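Putative exported protein (Bacteroides fragilis, PDB 4RAA) is of unknown function but folds as a six-bladed beta-propeller and is probably exported to the cell envelope, perhaps as a lipoprotein. Local coordinates at residues F197-T200 / T205-R208; F267-K272 / N306-G311; E342-S347 / N352-F357. All coordinates share one frame; numbering follows the deposited sequence.

Contact 1. Residues F197-T200 / T205-R208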
ATOM      1  N   PHE A 197      16.957   2.311 -18.614  1.00 31.82           N
ATOM      2  CA  PHE A 197      16.671   2.371 -20.041  1.00 31.26           C
ATOM      3  C   PHE A 197      15.370   1.651 -20.337  1.00 30.23           C
ATOM      4  O   PHE A 197      14.949   0.795 -19.562  1.00 29.64           O
ATOM      5  CB  PHE A 197      17.826   1.759 -20.819  1.00 31.70           C
ATOM      6  CG  PHE A 197      19.121   2.481 -20.621  1.00 32.38           C
ATOM      7  CD1 PHE A 197      19.902   2.237 -19.492  1.00 32.72           C
ATOM      8  CD2 PHE A 197      19.559   3.422 -21.549  1.00 33.39           C
ATOM      9  CE1 PHE A 197      21.097   2.918 -19.291  1.00 33.81           C
ATOM     10  CE2 PHE A 197      20.757   4.108 -21.354  1.00 34.76           C
ATOM     11  CZ  PHE A 197      21.528   3.855 -20.225  1.00 34.84           C
ATOM     12  N   ALA A 198      14.738   2.011 -21.451  1.00 30.21           N
ATOM     13  CA  ALA A 198      13.450   1.426 -21.859  1.00 30.14           C
ATOM     14  C   ALA A 198      13.291   1.395 -23.381  1.00 31.04           C
ATOM     15  O   ALA A 198      13.978   2.141 -24.089  1.00 32.37           O
ATOM     16  CB  ALA A 198      12.297   2.185 -21.209  1.00 30.06           C
ATOM     17  N   TYR A 199      12.402   0.524 -23.869  1.00 30.90           N
ATOM     18  CA  TYR A 199      12.139   0.389 -25.312  1.00 31.95           C
ATOM     19  C   TYR A 199      10.797  -0.267 -25.633  1.00 32.78           C
ATOM     20  O   TYR A 199      10.240  -0.991 -24.802  1.00 32.74           O
ATOM     21  CB  TYR A 199      13.275  -0.373 -26.001  1.00 32.04           C
ATOM     22  CG  TYR A 199      13.489  -1.782 -25.505  1.00 31.31           C
ATOM     23  CD1 TYR A 199      14.313  -2.047 -24.411  1.00 30.73           C
ATOM     24  CD2 TYR A 199      12.876  -2.865 -26.145  1.00 32.11           C
ATOM     25  CE1 TYR A 199      14.508  -3.353 -23.960  1.00 30.78           C
ATOM     26  CE2 TYR A 199      13.060  -4.175 -25.704  1.00 31.28           C
ATOM     27  CZ  TYR A 199      13.879  -4.415 -24.617  1.00 30.67           C
ATOM     28  OH  TYR A 199      14.054  -5.706 -24.202  1.00 30.26           O
ATOM     29  N   THR A 200      10.319  -0.031 -26.860  1.00 34.60           N
ATOM     30  CA  THR A 200       9.008  -0.501 -27.331  1.00 34.86           C
ATOM     31  C   THR A 200       9.132  -1.431 -28.537  1.00 36.20           C
ATOM     32  O   THR A 200      10.160  -1.413 -29.222  1.00 37.19           O
ATOM     33  CB  THR A 200       8.111   0.690 -27.704  1.00 35.62           C
ATOM     34  OG1 THR A 200       8.675   1.395 -28.807  1.00 36.35           O
ATOM     35  CG2 THR A 200       7.948   1.638 -26.521  1.00 35.35           C
ATOM     36  N   THR A 205      14.876   1.785 -30.952  1.00 33.43           N
ATOM     37  CA  THR A 205      15.584   2.807 -30.195  1.00 33.32           C
ATOM     38  C   THR A 205      15.489   2.472 -28.711  1.00 32.13           C
ATOM     39  O   THR A 205      14.421   2.087 -28.233  1.00 31.70           O
ATOM     40  CB  THR A 205      14.991   4.218 -30.429  1.00 34.33           C
ATOM     41  OG1 THR A 205      14.931   4.505 -31.832  1.00 35.39           O
ATOM     42  CG2 THR A 205      15.836   5.302 -29.736  1.00 34.60           C
ATOM     43  N   ILE A 206      16.614   2.584 -28.011  1.00 32.06           N
ATOM     44  CA  ILE A 206      16.673   2.411 -26.560  1.00 31.66           C
ATOM     45  C   ILE A 206      16.841   3.808 -25.984  1.00 31.96           C
ATOM     46  O   ILE A 206      17.778   4.524 -26.363  1.00 32.31           O
ATOM     47  CB  ILE A 206      17.809   1.468 -26.136  1.00 31.52           C
ATOM     48  CG1 ILE A 206      17.404   0.054 -26.541  1.00 31.33           C
ATOM     49  CG2 ILE A 206      18.049   1.538 -24.623  1.00 31.28           C
ATOM     50  CD1 ILE A 206      18.475  -0.980 -26.386  1.00 31.53           C
ATOM     51  N   TYR A 207      15.936   4.170 -25.073  1.00 31.79           N
ATOM     52  CA  TYR A 207      15.916   5.485 -24.437  1.00 32.76           C
ATOM     53  C   TYR A 207      16.353   5.376 -22.986  1.00 32.65           C
ATOM     54  O   TYR A 207      15.940   4.465 -22.299  1.00 31.71           O
ATOM     55  CB  TYR A 207      14.500   6.080 -24.491  1.00 32.99           C
ATOM     56  CG  TYR A 207      13.942   6.264 -25.888  1.00 33.48           C
ATOM     57  CD1 TYR A 207      13.238   5.230 -26.522  1.00 33.28           C
ATOM     58  CD2 TYR A 207      14.105   7.473 -26.582  1.00 34.61           C
ATOM     59  CE1 TYR A 207      12.719   5.390 -27.803  1.00 34.05           C
ATOM     60  CE2 TYR A 207      13.591   7.643 -27.866  1.00 35.23           C
ATOM     61  CZ  TYR A 207      12.900   6.602 -28.467  1.00 35.04           C
ATOM     62  OH  TYR A 207      12.397   6.758 -29.723  1.00 35.97           O
ATOM     63  N   ARG A 208      17.199   6.307 -22.545  1.00 34.48           N
ATOM     64  CA  ARG A 208      17.622   6.420 -21.145  1.00 35.43           C
ATOM     65  C   ARG A 208      16.506   7.254 -20.538  1.00 35.74           C
ATOM     66  O   ARG A 208      16.306   8.383 -20.971  1.00 35.91           O
ATOM     67  CB  ARG A 208      18.962   7.151 -21.055  1.00 37.21           C
ATOM     68  CG  ARG A 208      19.627   7.153 -19.685  1.00 38.28           C
ATOM     69  CD  ARG A 208      20.838   8.073 -19.708  1.00 38.99           C
ATOM     70  NE  ARG A 208      20.415   9.465 -19.605  1.00 41.26           N
ATOM     71  CZ  ARG A 208      21.088  10.538 -20.048  1.00 43.74           C
ATOM     72  NH1 ARG A 208      22.251  10.444 -20.712  1.00 44.52           N
ATOM     73  NH2 ARG A 208      20.557  11.745 -19.853  1.00 44.37           N
TER
HETATM   74  O   HOH W   1      11.576   1.910 -28.346  1.00 30.88           O

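Contact 2. Residues F267-K272 / N306-G311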
ATOM      1  N   PHE A 267      23.432  -7.500 -26.514  1.00 34.13           N
ATOM      2  CA  PHE A 267      22.843  -8.615 -27.288  1.00 34.11           C
ATOM      3  C   PHE A 267      21.412  -8.258 -27.655  1.00 34.04           C
ATOM      4  O   PHE A 267      20.669  -7.730 -26.812  1.00 33.54           O
ATOM      5  CB  PHE A 267      22.811  -9.907 -26.464  1.00 33.11           C
ATOM      6  CG  PHE A 267      24.132 -10.630 -26.339  1.00 33.56           C
ATOM      7  CD1 PHE A 267      25.376  -9.984 -26.418  1.00 34.44           C
ATOM      8  CD2 PHE A 267      24.120 -11.987 -26.021  1.00 33.86           C
ATOM      9  CE1 PHE A 267      26.558 -10.702 -26.271  1.00 35.27           C
ATOM     10  CE2 PHE A 267      25.302 -12.701 -25.856  1.00 34.70           C
ATOM     11  CZ  PHE A 267      26.523 -12.058 -25.983  1.00 34.78           C
ATOM     12  N   VAL A 268      21.029  -8.572 -28.894  1.00 34.47           N
ATOM     13  CA  VAL A 268      19.692  -8.290 -29.412  1.00 34.73           C
ATOM     14  C   VAL A 268      19.099  -9.560 -30.027  1.00 36.16           C
ATOM     15  O   VAL A 268      19.482  -9.941 -31.131  1.00 36.95           O
ATOM     16  CB  VAL A 268      19.713  -7.164 -30.485  1.00 35.18           C
ATOM     17  CG1 VAL A 268      18.296  -6.668 -30.766  1.00 34.66           C
ATOM     18  CG2 VAL A 268      20.594  -5.998 -30.046  1.00 36.96           C
ATOM     19  N   CYS A 269      18.205 -10.235 -29.307  1.00 37.46           N
ATOM     20  CA  CYS A 269      17.491 -11.386 -29.875  1.00 40.05           C
ATOM     21  C   CYS A 269      16.288 -10.823 -30.585  1.00 38.50           C
ATOM     22  O   CYS A 269      15.707  -9.849 -30.111  1.00 39.16           O
ATOM     23  CB  CYS A 269      17.033 -12.378 -28.824  1.00 42.66           C
ATOM     24  SG  CYS A 269      18.410 -13.124 -27.957  1.00 50.84           S
ATOM     25  N   TYR A 270      15.944 -11.415 -31.723  1.00 37.55           N
ATOM     26  CA  TYR A 270      14.785 -10.998 -32.507  1.00 37.69           C
ATOM     27  C   TYR A 270      14.245 -12.112 -33.416  1.00 39.58           C
ATOM     28  O   TYR A 270      14.876 -13.157 -33.556  1.00 39.13           O
ATOM     29  CB  TYR A 270      15.106  -9.723 -33.310  1.00 37.23           C
ATOM     30  CG  TYR A 270      16.186  -9.855 -34.360  1.00 36.91           C
ATOM     31  CD1 TYR A 270      17.532  -9.665 -34.042  1.00 36.35           C
ATOM     32  CD2 TYR A 270      15.859 -10.144 -35.693  1.00 38.13           C
ATOM     33  CE1 TYR A 270      18.529  -9.784 -35.017  1.00 37.02           C
ATOM     34  CE2 TYR A 270      16.848 -10.260 -36.678  1.00 38.50           C
ATOM     35  CZ  TYR A 270      18.179 -10.070 -36.339  1.00 37.46           C
ATOM     36  OH  TYR A 270      19.142 -10.182 -37.306  1.00 37.04           O
HETATM   37  N   MSE A 271      13.075 -11.870 -34.007  1.00 42.29           N
HETATM   38  CA  MSE A 271      12.416 -12.817 -34.905  1.00 46.13           C
HETATM   39  C   MSE A 271      12.128 -12.185 -36.241  1.00 47.34           C
HETATM   40  O   MSE A 271      11.789 -10.997 -36.315  1.00 44.97           O
HETATM   41  CB  MSE A 271      11.158 -13.290 -34.216  1.00 51.05           C
HETATM   42  CG  MSE A 271      11.495 -14.190 -33.026  1.00 56.80           C
HETATM   43 SE   MSE A 271      10.298 -15.743 -33.108  0.75 70.07          SE
HETATM   44  CE  MSE A 271       9.830 -15.653 -31.185  1.00 66.13           C
ATOM     45  N   LYS A 272      12.270 -12.984 -37.301  1.00 48.37           N
ATOM     46  CA  LYS A 272      12.098 -12.531 -38.685  1.00 52.04           C
ATOM     47  C   LYS A 272      11.842 -13.745 -39.564  1.00 52.94           C
ATOM     48  O   LYS A 272      12.567 -14.737 -39.448  1.00 52.42           O
ATOM     49  CB  LYS A 272      13.375 -11.822 -39.165  1.00 54.84           C
ATOM     50  CG  LYS A 272      13.291 -11.175 -40.552  1.00 58.41           C
ATOM     51  CD  LYS A 272      14.654 -10.790 -41.132  1.00 60.31           C
ATOM     52  CE  LYS A 272      15.497 -11.981 -41.577  1.00 61.13           C
ATOM     53  NZ  LYS A 272      16.711 -11.541 -42.321  1.00 61.33           N
ATOM     54  N   ASN A 306      16.837 -22.025 -26.660  1.00 45.21           N
ATOM     55  CA  ASN A 306      15.442 -21.593 -26.889  1.00 47.00           C
ATOM     56  C   ASN A 306      15.187 -20.122 -26.591  1.00 45.34           C
ATOM     57  O   ASN A 306      14.416 -19.478 -27.304  1.00 45.17           O
ATOM     58  CB  ASN A 306      14.446 -22.473 -26.106  1.00 47.28           C
ATOM     59  CG  ASN A 306      14.425 -23.924 -26.588  1.00 51.43           C
ATOM     60  OD1 ASN A 306      14.950 -24.266 -27.653  1.00 51.30           O
ATOM     61  ND2 ASN A 306      13.793 -24.787 -25.800  1.00 55.40           N
ATOM     62  N   TYR A 307      15.834 -19.604 -25.552  1.00 44.79           N
ATOM     63  CA  TYR A 307      15.664 -18.210 -25.156  1.00 47.20           C
ATOM     64  C   TYR A 307      16.755 -17.725 -24.205  1.00 47.40           C
ATOM     65  O   TYR A 307      17.400 -18.520 -23.511  1.00 47.82           O
ATOM     66  CB  TYR A 307      14.291 -18.014 -24.475  1.00 46.43           C
ATOM     67  CG  TYR A 307      14.113 -18.798 -23.182  1.00 46.89           C
ATOM     68  CD1 TYR A 307      13.813 -20.177 -23.197  1.00 48.05           C
ATOM     69  CD2 TYR A 307      14.230 -18.163 -21.937  1.00 44.93           C
ATOM     70  CE1 TYR A 307      13.654 -20.891 -22.008  1.00 47.96           C
ATOM     71  CE2 TYR A 307      14.068 -18.865 -20.745  1.00 45.29           C
ATOM     72  CZ  TYR A 307      13.777 -20.224 -20.775  1.00 47.16           C
ATOM     73  OH  TYR A 307      13.622 -20.907 -19.581  1.00 47.87           O
ATOM     74  N   PHE A 308      16.937 -16.409 -24.189  1.00 47.63           N
ATOM     75  CA  PHE A 308      17.838 -15.743 -23.257  1.00 47.85           C
ATOM     76  C   PHE A 308      16.994 -15.212 -22.104  1.00 49.83           C
ATOM     77  O   PHE A 308      15.963 -14.567 -22.338  1.00 53.09           O
ATOM     78  CB  PHE A 308      18.635 -14.604 -23.927  1.00 43.72           C
ATOM     79  CG  PHE A 308      19.957 -15.045 -24.479  1.00 41.49           C
ATOM     80  CD1 PHE A 308      20.070 -15.529 -25.782  1.00 42.18           C
ATOM     81  CD2 PHE A 308      21.101 -15.006 -23.677  1.00 40.09           C
ATOM     82  CE1 PHE A 308      21.303 -15.950 -26.282  1.00 41.27           C
ATOM     83  CE2 PHE A 308      22.333 -15.418 -24.167  1.00 40.50           C
ATOM     84  CZ  PHE A 308      22.435 -15.897 -25.471  1.00 41.29           C
ATOM     85  N   SER A 309      17.414 -15.510 -20.869  1.00 50.03           N
ATOM     86  CA  SER A 309      16.764 -14.960 -19.678  1.00 47.85           C
ATOM     87  C   SER A 309      17.035 -13.481 -19.672  1.00 45.56           C
ATOM     88  O   SER A 309      18.108 -13.040 -20.112  1.00 47.26           O
ATOM     89  CB  SER A 309      17.338 -15.521 -18.376  1.00 46.33           C
ATOM     90  OG  SER A 309      17.110 -16.897 -18.285  1.00 48.66           O
ATOM     91  N   ILE A 310      16.071 -12.717 -19.179  1.00 42.51           N
ATOM     92  CA  ILE A 310      16.260 -11.280 -19.041  1.00 43.21           C
ATOM     93  C   ILE A 310      17.142 -11.116 -17.781  1.00 39.45           C
ATOM     94  O   ILE A 310      17.055 -11.922 -16.854  1.00 37.74           O
ATOM     95  CB  ILE A 310      14.912 -10.520 -19.094  1.00 44.63           C
ATOM     96  CG1 ILE A 310      14.274 -10.759 -20.486  1.00 46.65           C
ATOM     97  CG2 ILE A 310      15.134  -9.027 -18.856  1.00 42.56           C
ATOM     98  CD1 ILE A 310      12.786 -10.517 -20.602  1.00 48.37           C
ATOM     99  N   GLY A 311      18.012 -10.105 -17.797  1.00 39.80           N
ATOM    100  CA  GLY A 311      19.045  -9.862 -16.769  1.00 37.41           C
ATOM    101  C   GLY A 311      20.415 -10.458 -17.117  1.00 36.73           C
ATOM    102  O   GLY A 311      20.545 -11.299 -18.017  1.00 36.97           O
TER

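Contact 3. Residues E342-S347 / N352-F357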
ATOM      1  N   GLU A 342      30.883 -32.128 -19.206  1.00 53.44           N
ATOM      2  CA  GLU A 342      31.334 -32.506 -17.845  1.00 55.54           C
ATOM      3  C   GLU A 342      30.182 -32.374 -16.831  1.00 53.54           C
ATOM      4  O   GLU A 342      29.934 -33.303 -16.059  1.00 55.29           O
ATOM      5  CB  GLU A 342      32.553 -31.652 -17.454  1.00 58.20           C
ATOM      6  CG  GLU A 342      33.130 -31.767 -16.048  1.00 61.76           C
ATOM      7  CD  GLU A 342      34.339 -30.843 -15.891  1.00 65.89           C
ATOM      8  OE1 GLU A 342      35.399 -31.145 -16.489  1.00 68.41           O
ATOM      9  OE2 GLU A 342      34.236 -29.810 -15.181  1.00 65.13           O
ATOM     10  N   LEU A 343      29.483 -31.237 -16.856  1.00 50.58           N
ATOM     11  CA  LEU A 343      28.294 -31.013 -16.007  1.00 48.86           C
ATOM     12  C   LEU A 343      27.077 -31.857 -16.447  1.00 48.61           C
ATOM     13  O   LEU A 343      26.286 -32.296 -15.603  1.00 48.08           O
ATOM     14  CB  LEU A 343      27.893 -29.525 -15.968  1.00 46.96           C
ATOM     15  CG  LEU A 343      28.765 -28.563 -15.159  1.00 46.95           C
ATOM     16  CD1 LEU A 343      28.337 -27.131 -15.429  1.00 45.22           C
ATOM     17  CD2 LEU A 343      28.707 -28.858 -13.664  1.00 47.83           C
ATOM     18  N   LEU A 344      26.940 -32.073 -17.758  1.00 48.27           N
ATOM     19  CA  LEU A 344      25.825 -32.851 -18.354  1.00 47.28           C
ATOM     20  C   LEU A 344      25.923 -34.366 -18.004  1.00 48.84           C
ATOM     21  O   LEU A 344      24.900 -35.048 -17.819  1.00 48.40           O
ATOM     22  CB  LEU A 344      25.799 -32.604 -19.889  1.00 46.67           C
ATOM     23  CG  LEU A 344      24.555 -32.699 -20.773  1.00 45.56           C
ATOM     24  CD1 LEU A 344      23.496 -31.727 -20.282  1.00 43.68           C
ATOM     25  CD2 LEU A 344      24.902 -32.379 -22.225  1.00 45.21           C
ATOM     26  N   THR A 345      27.157 -34.868 -17.907  1.00 50.32           N
ATOM     27  CA  THR A 345      27.438 -36.267 -17.546  1.00 52.06           C
ATOM     28  C   THR A 345      27.076 -36.568 -16.079  1.00 52.81           C
ATOM     29  O   THR A 345      26.608 -37.671 -15.787  1.00 54.03           O
ATOM     30  CB  THR A 345      28.904 -36.624 -17.875  1.00 53.34           C
ATOM     31  OG1 THR A 345      29.108 -36.468 -19.281  1.00 52.71           O
ATOM     32  CG2 THR A 345      29.236 -38.036 -17.516  1.00 55.65           C
ATOM     33  N   ILE A 346      27.290 -35.597 -15.180  1.00 52.56           N
ATOM     34  CA  ILE A 346      26.898 -35.705 -13.746  1.00 53.24           C
ATOM     35  C   ILE A 346      25.454 -35.223 -13.435  1.00 51.41           C
ATOM     36  O   ILE A 346      25.071 -35.153 -12.260  1.00 51.74           O
ATOM     37  CB  ILE A 346      27.900 -34.971 -12.789  1.00 54.12           C
ATOM     38  CG1 ILE A 346      27.875 -33.429 -12.955  1.00 52.47           C
ATOM     39  CG2 ILE A 346      29.306 -35.531 -12.983  1.00 56.16           C
ATOM     40  CD1 ILE A 346      28.543 -32.656 -11.830  1.00 52.98           C
ATOM     41  N   SER A 347      24.680 -34.862 -14.465  1.00 49.59           N
ATOM     42  CA  SER A 347      23.305 -34.387 -14.304  1.00 47.46           C
ATOM     43  C   SER A 347      22.317 -35.515 -14.569  1.00 48.12           C
ATOM     44  O   SER A 347      22.473 -36.285 -15.522  1.00 48.70           O
ATOM     45  CB  SER A 347      22.992 -33.231 -15.269  1.00 45.36           C
ATOM     46  OG  SER A 347      23.766 -32.080 -14.989  1.00 44.47           O
ATOM     47  N   ASN A 352      17.212 -29.528 -12.953  1.00 40.07           N
ATOM     48  CA  ASN A 352      16.919 -28.166 -13.406  1.00 38.67           C
ATOM     49  C   ASN A 352      17.897 -27.710 -14.472  1.00 38.30           C
ATOM     50  O   ASN A 352      18.932 -28.328 -14.697  1.00 39.28           O
ATOM     51  CB  ASN A 352      16.953 -27.156 -12.233  1.00 39.22           C
ATOM     52  CG  ASN A 352      15.777 -27.298 -11.267  1.00 39.84           C
ATOM     53  OD1 ASN A 352      14.754 -27.915 -11.580  1.00 41.44           O
ATOM     54  ND2 ASN A 352      15.910 -26.691 -10.088  1.00 39.63           N
ATOM     55  N   SER A 353      17.552 -26.611 -15.128  1.00 37.87           N
ATOM     56  CA  SER A 353      18.366 -26.059 -16.209  1.00 37.87           C
ATOM     57  C   SER A 353      19.834 -25.795 -15.836  1.00 37.79           C
ATOM     58  O   SER A 353      20.133 -25.366 -14.709  1.00 37.22           O
ATOM     59  CB  SER A 353      17.759 -24.736 -16.719  1.00 36.89           C
ATOM     60  OG  SER A 353      16.459 -24.934 -17.237  1.00 37.63           O
ATOM     61  N   ILE A 354      20.730 -26.111 -16.775  1.00 37.53           N
ATOM     62  CA  ILE A 354      22.143 -25.734 -16.671  1.00 37.47           C
ATOM     63  C   ILE A 354      22.197 -24.352 -17.332  1.00 35.77           C
ATOM     64  O   ILE A 354      21.857 -24.218 -18.518  1.00 35.25           O
ATOM     65  CB  ILE A 354      23.103 -26.702 -17.405  1.00 38.16           C
ATOM     66  CG1 ILE A 354      23.026 -28.100 -16.769  1.00 39.09           C
ATOM     67  CG2 ILE A 354      24.536 -26.137 -17.388  1.00 38.68           C
ATOM     68  CD1 ILE A 354      23.876 -29.164 -17.438  1.00 40.30           C
ATOM     69  N   LEU A 355      22.622 -23.342 -16.574  1.00 35.12           N
ATOM     70  CA  LEU A 355      22.726 -21.973 -17.101  1.00 33.94           C
ATOM     71  C   LEU A 355      24.008 -21.784 -17.901  1.00 34.39           C
ATOM     72  O   LEU A 355      25.068 -22.266 -17.509  1.00 35.29           O
ATOM     73  CB  LEU A 355      22.696 -20.923 -15.984  1.00 33.22           C
ATOM     74  CG  LEU A 355      21.504 -20.956 -15.036  1.00 32.67           C
ATOM     75  CD1 LEU A 355      21.619 -19.807 -14.047  1.00 32.30           C
ATOM     76  CD2 LEU A 355      20.179 -20.902 -15.790  1.00 31.82           C
ATOM     77  N   LEU A 356      23.867 -21.091 -19.026  1.00 34.01           N
ATOM     78  CA  LEU A 356      24.963 -20.681 -19.885  1.00 34.64           C
ATOM     79  C   LEU A 356      25.204 -19.213 -19.565  1.00 34.58           C
ATOM     80  O   LEU A 356      24.293 -18.391 -19.705  1.00 32.57           O
ATOM     81  CB  LEU A 356      24.598 -20.827 -21.370  1.00 34.28           C
ATOM     82  CG  LEU A 356      25.443 -20.092 -22.423  1.00 34.71           C
ATOM     83  CD1 LEU A 356      26.936 -20.367 -22.291  1.00 36.08           C
ATOM     84  CD2 LEU A 356      24.953 -20.454 -23.815  1.00 34.91           C
ATOM     85  N   PHE A 357      26.418 -18.908 -19.120  1.00 36.79           N
ATOM     86  CA  PHE A 357      26.874 -17.542 -18.901  1.00 37.96           C
ATOM     87  C   PHE A 357      27.782 -17.249 -20.089  1.00 39.39           C
ATOM     88  O   PHE A 357      28.771 -17.966 -20.290  1.00 41.16           O
ATOM     89  CB  PHE A 357      27.610 -17.409 -17.578  1.00 39.47           C
ATOM     90  CG  PHE A 357      26.709 -17.520 -16.386  1.00 39.64           C
ATOM     91  CD1 PHE A 357      26.388 -18.766 -15.860  1.00 40.75           C
ATOM     92  CD2 PHE A 357      26.166 -16.384 -15.788  1.00 38.93           C
ATOM     93  CE1 PHE A 357      25.547 -18.873 -14.758  1.00 40.94           C
ATOM     94  CE2 PHE A 357      25.332 -16.494 -14.682  1.00 38.95           C
ATOM     95  CZ  PHE A 357      25.019 -17.736 -14.168  1.00 39.76           C
TER

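Contact 1. Residues F197-T200 / T205-R208
Ala198 and Tyr207 form a hydrogen-bonded antiparallel pair: Ala198 N donates to Tyr207 O at 2.9 Å, and Tyr207 N returns a bond of 3.0 Å to Ala198 O, the straighter of the two at 173°. Next to it, Phe197 and Arg208 make a non-hydrogen-bonded pair, where the side chains pack against each other. The Phe197 ring meets the aliphatic root of Arg208, with CE2 3.5 Å from Arg208 CB; Arg208 CG makes an off-centre CH-pi contact, 4.1 Å from the ring centroid. A chi1 of -171° sends the arginine chain past the ring, and beyond it the guanidinium forms a salt bridge with Glu213. Ile206 joins in from its CG2 branch, 3.8 Å from Phe197 CB. These strands are the beta hairpin 195-200/203-210 at the middle of one propeller blade, with strand 189-192 beside the first and strand 213-222 beside the second. Toward the turn, water 1 bridges the two backbones, accepting from Thr200 N at 2.7 Å and donating to Thr205 O. Tyr199 offers its neighbour strand mainly CB, 3.5 Å from Thr205 O, while its ring heads off to strand 254-261, where OH bonds Val259 N. At the start of the second strand, Asp203 takes the hydroxyls of both Thr205 and Tyr207.

Contact 2. Residues F267-K272 / N306-G311
Phe267 turns the edge of its ring toward the face of Phe308 in an offset T-shaped pair, the planes standing at 83° and the centroids 6.0 Å apart. The nearest atoms are Phe267 CD2 and Phe308 CE2, at 4.3 Å, with CE2 lying near the plane of the Phe267 ring; His317 stacks with Phe267. Cys269 approaches the Phe308 ring from the same side as Phe267 but near the other end of it: SG lies 3.6 Å from CD1, the corner diagonally across from CE2, and 4.7 Å from the ring centroid. Seen from that centroid, the sulfur is 56° off the ring normal, an oblique sulfur-aromatic contact. Its position follows from chi1 of -63°, which places SG beside the backbone N of Cys269. Phe308 packs the loop before strand 312-313 against strand 265-272 of a blade, while Ile278 of that blade and His317 and Ala319 of strand 316-321 also touch its side chain. The adjoining Tyr307 and Ser309 hold the same loop to Val43 through their hydroxyls. No hydrogen bond crosses between the two segments, so their attraction rests on dispersion and on the weak electrostatics of ring hydrogens and sulfur against an aromatic ring.

Contact 3. Residues E342-S347 / N352-F357
Ile354 brings the end of its side chain, CD1, against the last turn of a helix, and the closest approaches gather on that methyl. Leu344 CD1 meets it at 3.8 Å, the two side chains crossing at about a right angle. Leu343 comes in with CB, 4.3 Å from Ile354 CD1, and its CD1 lies 4.4 Å from Ile354 CG2. With its CG1 anti to the carbonyl carbon (chi1 -63°), Ile354 extends this branch toward the helix. The polar part belongs to Ser347, whose OG also packs on Ile354 CD1, at 3.8 Å. That hydroxyl donates to Leu343 O over 2.6 Å, from above the carbonyl plane by 36°, and so ties the loop at Ser347 back to the backbone of Leu343 in the helix. Lys31 NZ is hydrogen-bonded to the same OG, giving this buried oxygen a second polar partner. Helix 338-345 therefore rests on one surface of the antiparallel sheet in which strand 354-360 runs between strands 25-31 and 316-321. Phe29 of strand 25-31 touches Leu343, and helix 323-331 flanks the junction, its Val323 touching both Ser347 and Ile354 and its Leu326 packing on Leu344.

In the fold
Followed from the N terminus, the three contacts close in series, and none nests within or crosses another. Contact 1 shuts the short turn between two neighbouring strands of one blade. Contact 2 closes a longer excursion of 33 residues, carrying the chain through the remaining strands of a later blade and helix 293-299 before the loop returns to it. Contact 3 brackets a four-residue connection from the last helix to the final strand, which pairs with strand 25-31, consistent with ring closure in which an early strand and the last strand share one blade. Contacts 1 and 3 lie on opposite sides of the chain's centre, their own centres about 34 Å apart, with contact 2 closer to the middle.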